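Local coordinates for protein flavocytochrome C3 fumarate reductase (Shewanella frigidimarina, PDB 1QO8) that reduces fumarate to succinate in vitro in an essentially one-way reaction, using one FAD and four covalently attached c-type hemes per subunit, at residues Leu342-Lys345 and Ser350-Asp353. Sequence-based numbering, arbitrary orientation.
Sequences LMAK and SMTD
Met351 reaches helix 339-346 through its terminal methyl, CE, which settles against the backbone between Ala344 and Lys345. Met351 CE lies 3.6 Å from Lys345 CA. Ala344 CB is the looser neighbour, 4.4 Å from Met351 CE. These are van der Waals contacts of one apolar tip, and all three residues are buried. Met351 CG stands beside its own backbone N (chi1 -49°), and further bends at chi2 and chi3 bring the methyl up to the helix. There the Met351 side chain crosses that of Lys345 at about a right angle, and CE touches Lys345 CB, with CG a little farther off. The lysine chain then bends at chi3 and leads away from Met351. Its ammonium belongs to the dimer interface: NZ hydrogen-bonds to Tyr320 O of the second subunit and makes a cation-pi contact with that tyrosine. Within the FAD-binding domain, the contact packs the end of the helix against the start of the short strand 351-352, which follows it after a brief connection. Val505 of strand 489-505, the antiparallel partner of 351-352, packs against both Ala344 and Met351, while Met343 faces strand 271-278.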
loop_
_atom_site.group_PDB
_atom_site.type_symbol
_atom_site.label_atom_id
_atom_site.label_comp_id
_atom_site.label_asym_id
_atom_site.label_seq_id
_atom_site.Cartn_x
_atom_site.Cartn_y
_atom_site.Cartn_z
ATOM N N LEU A 342 5.413 9.291 3.728
ATOM C CA LEU A 342 4.259 10.120 3.531
ATOM C C LEU A 342 4.544 11.349 2.656
ATOM O O LEU A 342 3.746 11.605 1.760
ATOM C CB LEU A 342 3.659 10.613 4.843
ATOM C CG LEU A 342 3.193 9.424 5.731
ATOM C CD1 LEU A 342 2.858 10.020 7.091
ATOM C CD2 LEU A 342 2.080 8.655 5.005
ATOM N N MET A 343 5.609 12.096 2.871
ATOM C CA MET A 343 5.933 13.295 2.107
ATOM C C MET A 343 6.253 12.935 0.649
ATOM O O MET A 343 5.971 13.682 -0.286
ATOM C CB MET A 343 7.210 13.997 2.670
ATOM C CG MET A 343 6.824 14.769 3.910
ATOM S SD MET A 343 8.190 15.643 4.690
ATOM C CE MET A 343 9.524 14.518 4.870
ATOM N N ALA A 344 6.876 11.784 0.452
ATOM C CA ALA A 344 7.242 11.307 -0.874
ATOM C C ALA A 344 5.996 10.925 -1.671
ATOM O O ALA A 344 5.788 11.346 -2.838
ATOM C CB ALA A 344 8.324 10.244 -0.955
ATOM N N LYS A 345 5.090 10.206 -1.083
ATOM C CA LYS A 345 3.851 9.754 -1.651
ATOM C C LYS A 345 2.978 10.944 -2.111
ATOM O O LYS A 345 2.479 10.980 -3.208
ATOM C CB LYS A 345 3.064 8.951 -0.596
ATOM C CG LYS A 345 1.973 8.132 -1.305
ATOM C CD LYS A 345 0.884 7.570 -0.404
ATOM C CE LYS A 345 0.694 8.182 0.960
ATOM N NZ LYS A 345 -0.305 7.503 1.864
ATOM N N SER A 350 6.556 6.987 -6.506
ATOM C CA SER A 350 6.169 5.596 -6.292
ATOM C C SER A 350 6.869 4.919 -5.100
ATOM O O SER A 350 7.879 5.453 -4.650
ATOM C CB SER A 350 6.483 4.821 -7.549
ATOM O OG SER A 350 7.810 4.822 -8.004
ATOM N N MET A 351 6.357 3.772 -4.692
ATOM C CA MET A 351 6.774 2.981 -3.583
ATOM C C MET A 351 7.206 1.590 -4.034
ATOM O O MET A 351 6.901 1.135 -5.168
ATOM C CB MET A 351 5.694 2.838 -2.529
ATOM C CG MET A 351 4.932 4.041 -1.984
ATOM S SD MET A 351 6.116 5.054 -1.081
ATOM C CE MET A 351 5.820 6.710 -1.708
ATOM N N THR A 352 7.967 0.886 -3.246
ATOM C CA THR A 352 8.355 -0.516 -3.581
ATOM C C THR A 352 7.943 -1.417 -2.419
ATOM O O THR A 352 8.349 -1.138 -1.239
ATOM C CB THR A 352 9.870 -0.645 -3.833
ATOM O OG1 THR A 352 10.300 0.105 -4.969
ATOM C CG2 THR A 352 10.341 -2.089 -4.089
ATOM N N ASP A 353 7.227 -2.505 -2.683
ATOM C CA ASP A 353 6.801 -3.401 -1.609
ATOM C C ASP A 353 6.298 -2.660 -0.385
ATOM O O ASP A 353 6.610 -3.051 0.789
ATOM C CB ASP A 353 7.939 -4.380 -1.159
ATOM C CG ASP A 353 8.620 -5.120 -2.284
ATOM O OD1 ASP A 353 7.892 -5.531 -3.243
ATOM O OD2 ASP A 353 9.854 -5.349 -2.312
#